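PDB 1L8Q: chromosomal replication initiator protein DnaA from Aquifex aeolicus, which binds ATP and, in its ATP-bound form, probably assembles on the chromosomal origin of replication to start and regulate DNA replication. Local coordinates for residues L53-G58 with V68-A73; R269-A274 with F314-A319; I191-E196 with K214-L219. One frame throughout, in Å; residues are numbered along the deposited sequence.

In the fold
The contacts follow the chain in the order interaction 1, interaction 3, interaction 2. Interaction 1 lies in the AAA+ region (domain III), where helix 50-63 packs on strand 68-72, an outermost strand of the five-stranded parallel sheet. Interaction 3 sits about 34 Å away, centre to centre, where helix 188-197 meets the start of the long helix 216-241. The centre of interaction 2, between helices 258-272 and 308-323 of domain IV, is about 26 Å from that of interaction 3 and about 44 Å from that of interaction 1. Helix 216-241 starts in interaction 3 and later touches side chains of 269-274, so it links the nucleotide-binding part to the part assigned to bind double-stranded DNA.

Interaction 1 (L53-G58 with V68-A73); sequences LLQAAG and VIYSSA
The Y70 ring lies broadside to Q55, whose side chain crosses it at about a right angle and lays its aliphatic part over one face. This is a CH-pi contact: Q55 CG stands 4.3 Å from the centroid of the Y70 ring, 24° off the ring normal. The amide group beyond it continues over the same ring. L54 comes from another direction, its CD2 methyl at the ring edge, 4.4 Å from Y70 CE1. With CG anti to the backbone N (chi1 164°), Y70 reaches from the strand toward the helix, into this angle between L54 and Q55. Helix and strand run nearly antiparallel, at 165° with axes 9.3 Å apart, as the helix and second strand of a beta-alpha-beta crossover in the P-loop AAA+ fold; the helix is the one that follows the Walker A loop. Toward the start of the strand, V68 puts CG1 4.0 Å from G58 CA, while its CG2 faces G58 O. The hydroxyl end of Y70 passes beyond both segments to hydrogen-bond OD2 of D105, a residue of the ATP-binding site, and the side chain comes within about 6 Å of the bound magnesium ion.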
# COMPACT_ATOMS: atom_id res chain seq x y z
N LEU A 53 -5.45 -12.81 -1.92
CA LEU A 53 -5.59 -13.75 -3.01
C LEU A 53 -4.59 -14.91 -2.90
O LEU A 53 -4.95 -16.08 -3.13
CB LEU A 53 -5.45 -13.02 -4.34
CG LEU A 53 -5.93 -13.68 -5.62
CD1 LEU A 53 -7.36 -14.12 -5.49
CD2 LEU A 53 -5.79 -12.68 -6.75
N LEU A 54 -3.34 -14.61 -2.56
CA LEU A 54 -2.34 -15.67 -2.41
C LEU A 54 -2.80 -16.65 -1.34
O LEU A 54 -2.78 -17.87 -1.52
CB LEU A 54 -0.98 -15.11 -2.04
CG LEU A 54 0.05 -14.91 -3.15
CD1 LEU A 54 -0.52 -14.16 -4.32
CD2 LEU A 54 1.27 -14.19 -2.56
N GLN A 55 -3.22 -16.11 -0.21
CA GLN A 55 -3.60 -16.94 0.90
C GLN A 55 -4.91 -17.69 0.67
O GLN A 55 -5.11 -18.79 1.20
CB GLN A 55 -3.66 -16.13 2.18
CG GLN A 55 -2.34 -15.49 2.52
CD GLN A 55 -1.87 -15.88 3.89
OE1 GLN A 55 -0.96 -15.27 4.43
NE2 GLN A 55 -2.49 -16.89 4.46
N ALA A 56 -5.80 -17.11 -0.11
CA ALA A 56 -7.03 -17.80 -0.42
C ALA A 56 -6.72 -19.00 -1.31
O ALA A 56 -7.30 -20.06 -1.14
CB ALA A 56 -8.01 -16.88 -1.08
N ALA A 57 -5.80 -18.82 -2.26
CA ALA A 57 -5.37 -19.93 -3.10
C ALA A 57 -4.78 -21.03 -2.24
O ALA A 57 -5.12 -22.20 -2.38
CB ALA A 57 -4.34 -19.46 -4.16
N GLY A 58 -3.88 -20.66 -1.34
CA GLY A 58 -3.23 -21.61 -0.48
C GLY A 58 -4.24 -22.38 0.35
O GLY A 58 -4.18 -23.60 0.45
N VAL A 68 1.43 -27.02 0.97
CA VAL A 68 1.55 -25.60 0.64
C VAL A 68 2.50 -24.84 1.53
O VAL A 68 2.57 -25.09 2.70
CB VAL A 68 0.17 -24.90 0.77
CG1 VAL A 68 0.28 -23.43 0.38
CG2 VAL A 68 -0.88 -25.60 -0.04
N ILE A 69 3.22 -23.89 0.97
CA ILE A 69 3.94 -22.96 1.82
C ILE A 69 3.66 -21.53 1.39
O ILE A 69 3.63 -21.21 0.19
CB ILE A 69 5.45 -23.22 1.87
CG1 ILE A 69 5.76 -24.32 2.87
CG2 ILE A 69 6.16 -22.01 2.41
CD1 ILE A 69 7.23 -24.36 3.29
N TYR A 70 3.42 -20.67 2.36
CA TYR A 70 3.28 -19.26 2.11
C TYR A 70 4.35 -18.54 2.85
O TYR A 70 4.67 -18.89 3.97
CB TYR A 70 1.94 -18.74 2.59
CG TYR A 70 1.93 -17.22 2.69
CD1 TYR A 70 1.53 -16.42 1.62
CD2 TYR A 70 2.33 -16.58 3.85
CE1 TYR A 70 1.53 -15.05 1.70
CE2 TYR A 70 2.35 -15.21 3.95
CZ TYR A 70 1.95 -14.45 2.87
OH TYR A 70 1.95 -13.07 2.99
N SER A 71 4.90 -17.51 2.24
CA SER A 71 5.90 -16.73 2.93
C SER A 71 6.17 -15.43 2.19
O SER A 71 6.11 -15.38 0.97
CB SER A 71 7.18 -17.55 3.09
OG SER A 71 8.24 -16.70 3.44
N SER A 72 6.42 -14.37 2.94
CA SER A 72 6.79 -13.12 2.32
C SER A 72 8.26 -13.23 2.03
O SER A 72 8.97 -13.97 2.68
CB SER A 72 6.48 -11.92 3.24
OG SER A 72 7.37 -11.83 4.35
N ALA A 73 8.71 -12.50 1.03
CA ALA A 73 10.09 -12.60 0.61
C ALA A 73 11.06 -12.24 1.72
O ALA A 73 12.13 -12.81 1.81
CB ALA A 73 10.34 -11.74 -0.61

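Interaction 2 (R269-A274 with F314-A319); sequences RKVCSA and FLEKQA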
# COMPACT_ATOMS: atom_id res chain seq x y z
N ARG A 269 1.61 20.13 7.07
CA ARG A 269 2.13 18.79 7.26
C ARG A 269 2.80 18.65 8.61
O ARG A 269 2.48 17.76 9.38
CB ARG A 269 3.12 18.42 6.14
CG ARG A 269 3.67 17.01 6.22
CD ARG A 269 2.62 15.91 6.22
NE ARG A 269 3.15 14.66 5.69
CZ ARG A 269 2.58 13.47 5.83
NH1 ARG A 269 1.43 13.35 6.49
NH2 ARG A 269 3.15 12.40 5.30
N LYS A 270 3.72 19.55 8.93
CA LYS A 270 4.53 19.39 10.13
C LYS A 270 3.88 19.87 11.42
O LYS A 270 4.10 19.29 12.49
CB LYS A 270 5.91 20.01 9.92
CG LYS A 270 6.72 19.36 8.80
CD LYS A 270 6.98 17.87 9.09
CE LYS A 270 8.14 17.34 8.27
NZ LYS A 270 8.72 16.10 8.88
N VAL A 271 3.08 20.93 11.34
CA VAL A 271 2.48 21.50 12.53
C VAL A 271 1.13 20.89 12.91
O VAL A 271 0.86 20.68 14.08
CB VAL A 271 2.37 23.03 12.43
CG1 VAL A 271 1.57 23.58 13.58
CG2 VAL A 271 3.76 23.66 12.41
N CYS A 272 0.29 20.60 11.93
CA CYS A 272 -1.02 20.03 12.21
C CYS A 272 -1.15 18.54 11.89
O CYS A 272 -2.22 17.97 12.07
CB CYS A 272 -2.13 20.79 11.50
SG CYS A 272 -2.38 22.46 12.13
N SER A 273 -0.06 17.93 11.43
CA SER A 273 -0.08 16.49 11.12
C SER A 273 -1.17 16.13 10.13
O SER A 273 -1.86 15.14 10.31
CB SER A 273 -0.29 15.68 12.40
OG SER A 273 0.90 15.67 13.17
N ALA A 274 -1.34 16.95 9.11
CA ALA A 274 -2.33 16.68 8.08
C ALA A 274 -1.76 15.78 7.02
O ALA A 274 -0.61 15.92 6.61
CB ALA A 274 -2.82 17.97 7.48
N PHE A 314 10.84 28.99 13.42
CA PHE A 314 10.13 30.05 14.09
C PHE A 314 8.65 30.08 13.66
O PHE A 314 7.75 30.31 14.48
CB PHE A 314 10.79 31.39 13.80
CG PHE A 314 10.10 32.55 14.41
CD1 PHE A 314 10.26 32.84 15.75
CD2 PHE A 314 9.28 33.36 13.64
CE1 PHE A 314 9.61 33.93 16.31
CE2 PHE A 314 8.63 34.43 14.20
CZ PHE A 314 8.80 34.72 15.54
N LEU A 315 8.41 29.85 12.38
CA LEU A 315 7.06 29.84 11.84
C LEU A 315 6.26 28.69 12.45
O LEU A 315 5.08 28.83 12.78
CB LEU A 315 7.09 29.73 10.32
CG LEU A 315 7.73 30.89 9.56
CD1 LEU A 315 7.70 30.63 8.06
CD2 LEU A 315 7.03 32.18 9.90
N GLU A 316 6.93 27.54 12.61
CA GLU A 316 6.32 26.36 13.19
C GLU A 316 5.83 26.65 14.59
O GLU A 316 4.70 26.33 14.94
CB GLU A 316 7.32 25.21 13.23
CG GLU A 316 7.66 24.62 11.87
CD GLU A 316 8.77 23.59 11.95
OE1 GLU A 316 9.44 23.52 13.00
OE2 GLU A 316 8.96 22.84 10.97
N LYS A 317 6.68 27.28 15.39
CA LYS A 317 6.35 27.57 16.78
C LYS A 317 5.21 28.58 16.90
O LYS A 317 4.30 28.41 17.70
CB LYS A 317 7.60 28.04 17.53
CG LYS A 317 8.67 26.95 17.68
CD LYS A 317 10.05 27.52 18.00
CE LYS A 317 11.09 26.41 18.15
NZ LYS A 317 11.00 25.39 17.05
N GLN A 318 5.26 29.63 16.10
CA GLN A 318 4.19 30.61 16.12
C GLN A 318 2.86 29.97 15.71
O GLN A 318 1.87 30.06 16.43
CB GLN A 318 4.54 31.80 15.23
CG GLN A 318 5.71 32.61 15.74
CD GLN A 318 5.49 33.16 17.15
OE1 GLN A 318 4.50 33.87 17.40
NE2 GLN A 318 6.41 32.87 18.06
N ALA A 319 2.86 29.30 14.56
CA ALA A 319 1.68 28.58 14.10
C ALA A 319 1.09 27.71 15.22
O ALA A 319 -0.11 27.71 15.44
CB ALA A 319 2.01 27.72 12.90
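The backbones come nearest where V271 faces E316, with 6.2 Å between V271 CA and E316 CA. V271 carries the contact: its two methyls meet E316 and A319, one turn apart on helix 308-323. CG2 sits against the main chain of E316, 3.8 Å from E316 CA, and also meets the first carbons of that side chain, with E316 CB at 4.0 Å from V271 CG2. The other methyl, placed anti to the backbone N (chi1 172°), points at A319, where V271 CG1 and A319 CB are 4.2 Å apart. Both helices belong to domain IV, the part assigned to double-stranded DNA binding, and 269-274 falls within its helix-turn-helix family region, so the contact joins that region to the C-terminal helix. E316 runs out extended beyond CG alongside this patch, and its carboxylate skirts K270: E316 OE2 lies 4.3 Å from K270 CB, while the amine end of the lysine leads away. The same oxygen makes a weak hydrogen bond to Y266 OH, one turn back on helix 258-272. R269 turns elsewhere and closes the segment on itself, its NH1 donating to A274 O at 3.3 Å from above the carbonyl plane.

Interaction 3 (I191-E196 with K214-L219); sequences IDYLLE and KGFEGL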
# COMPACT_ATOMS: atom_id res chain seq x y z
N ILE A 191 -21.68 5.52 4.01
CA ILE A 191 -21.13 4.82 2.85
C ILE A 191 -20.48 5.81 1.93
O ILE A 191 -19.35 5.60 1.51
CB ILE A 191 -22.22 4.04 2.10
CG1 ILE A 191 -22.85 3.01 3.04
CG2 ILE A 191 -21.62 3.34 0.89
CD1 ILE A 191 -24.20 2.55 2.62
N ASP A 192 -21.17 6.92 1.65
CA ASP A 192 -20.57 7.98 0.84
C ASP A 192 -19.30 8.55 1.48
O ASP A 192 -18.27 8.67 0.82
CB ASP A 192 -21.57 9.09 0.54
CG ASP A 192 -22.52 8.74 -0.62
OD1 ASP A 192 -22.30 7.68 -1.28
OD2 ASP A 192 -23.52 9.44 -0.93
N TYR A 193 -19.35 8.88 2.77
CA TYR A 193 -18.19 9.43 3.44
C TYR A 193 -16.99 8.55 3.25
O TYR A 193 -15.89 9.03 3.03
CB TYR A 193 -18.43 9.58 4.95
CG TYR A 193 -17.17 9.95 5.70
CD1 TYR A 193 -16.78 11.29 5.83
CD2 TYR A 193 -16.35 8.98 6.24
CE1 TYR A 193 -15.63 11.64 6.50
CE2 TYR A 193 -15.18 9.32 6.91
CZ TYR A 193 -14.83 10.65 7.04
OH TYR A 193 -13.66 11.00 7.70
N LEU A 194 -17.21 7.25 3.37
CA LEU A 194 -16.14 6.30 3.29
C LEU A 194 -15.61 6.18 1.85
O LEU A 194 -14.40 6.04 1.64
CB LEU A 194 -16.59 4.95 3.85
CG LEU A 194 -16.92 4.99 5.35
CD1 LEU A 194 -17.62 3.74 5.79
CD2 LEU A 194 -15.66 5.26 6.20
N LEU A 195 -16.51 6.27 0.86
CA LEU A 195 -16.09 6.17 -0.53
C LEU A 195 -15.12 7.29 -0.85
O LEU A 195 -14.04 7.05 -1.39
CB LEU A 195 -17.27 6.23 -1.49
CG LEU A 195 -17.94 4.90 -1.87
CD1 LEU A 195 -18.94 5.15 -3.01
CD2 LEU A 195 -16.92 3.83 -2.26
N GLU A 196 -15.51 8.50 -0.48
CA GLU A 196 -14.68 9.66 -0.75
C GLU A 196 -13.36 9.71 0.02
O GLU A 196 -12.41 10.30 -0.46
CB GLU A 196 -15.45 10.96 -0.52
CG GLU A 196 -16.11 11.54 -1.77
CD GLU A 196 -15.10 11.98 -2.86
OE1 GLU A 196 -13.89 11.67 -2.75
OE2 GLU A 196 -15.54 12.63 -3.84
N LYS A 214 -16.30 8.56 18.28
CA LYS A 214 -16.80 9.92 18.34
C LYS A 214 -18.19 10.06 17.75
O LYS A 214 -18.79 11.13 17.82
CB LYS A 214 -15.85 10.85 17.59
CG LYS A 214 -14.37 10.65 17.91
CD LYS A 214 -13.61 11.96 17.78
CE LYS A 214 -13.75 12.75 19.09
NZ LYS A 214 -13.68 14.19 18.87
N GLY A 215 -18.71 8.99 17.18
CA GLY A 215 -19.96 9.06 16.44
C GLY A 215 -19.67 9.58 15.03
O GLY A 215 -18.71 10.33 14.82
N PHE A 216 -20.50 9.20 14.05
CA PHE A 216 -20.23 9.65 12.69
C PHE A 216 -20.20 11.18 12.65
O PHE A 216 -19.33 11.78 12.00
CB PHE A 216 -21.27 9.12 11.70
CG PHE A 216 -21.11 9.66 10.31
CD1 PHE A 216 -19.98 9.34 9.56
CD2 PHE A 216 -22.07 10.50 9.75
CE1 PHE A 216 -19.80 9.83 8.30
CE2 PHE A 216 -21.92 11.00 8.46
CZ PHE A 216 -20.77 10.66 7.73
N GLU A 217 -21.13 11.81 13.34
CA GLU A 217 -21.20 13.27 13.32
C GLU A 217 -20.12 13.94 14.17
O GLU A 217 -19.84 15.13 14.00
CB GLU A 217 -22.61 13.76 13.67
CG GLU A 217 -23.66 13.18 12.75
CD GLU A 217 -25.05 13.74 12.99
OE1 GLU A 217 -25.34 14.19 14.11
OE2 GLU A 217 -25.87 13.72 12.06
N GLY A 218 -19.50 13.16 15.05
CA GLY A 218 -18.40 13.62 15.86
C GLY A 218 -17.17 13.72 14.98
O GLY A 218 -16.40 14.67 15.08
N LEU A 219 -17.01 12.74 14.10
CA LEU A 219 -15.89 12.72 13.16
C LEU A 219 -16.01 13.87 12.19
O LEU A 219 -15.04 14.57 11.89
CB LEU A 219 -15.81 11.38 12.41
CG LEU A 219 -14.58 11.29 11.48
CD1 LEU A 219 -13.28 11.68 12.22
CD2 LEU A 219 -14.49 9.89 10.86
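Y193 carries this contact from its first side-chain carbon to its hydroxyl, meeting F216 near the backbone and L219 near the tip. Its CB comes up to the rim of the F216 ring, 3.6 Å from F216 CE1 and close to that ring's plane. The next atom keeps the same partner, with Y193 CG 3.7 Å from F216 CE1. Here the two rings form an offset edge-to-face pair: the edge of F216 is directed at the face of Y193, the planes stand at 83°, and the centroids are 5.6 Å apart. Further out, CD1 and CD2 are still beside F216 CE1, but beyond them L219 takes over. Its CD2 methyl approaches the outer end of the tyrosine obliquely, with 3.9 Å between Y193 CZ and L219 CD2, and 3.5 Å between Y193 OH and the same methyl. The tip then leaves the two segments and hydrogen-bonds E223 OE1, further along helix 216-241. Y193 reaches all three residues because its CG is anti to the backbone N (chi1 171°), which sends the ring across toward that helix. Replacing Y193 with an alanine would probably open a gap beside F216 and L219 and leave E223 without its hydroxyl partner. G215 precedes the helix at its N-cap position, with positive phi, and G215 O accepts L219 N in the first turn. Helix 201-214 lines the same region, with K207 beside Y193 and I211 touching F216 and L219. Such a bundle of helices following the nucleotide-binding sheet is consistent with the helical lid of an AAA+ module, and the contact lies where that lid passes into the long helix of domain IV.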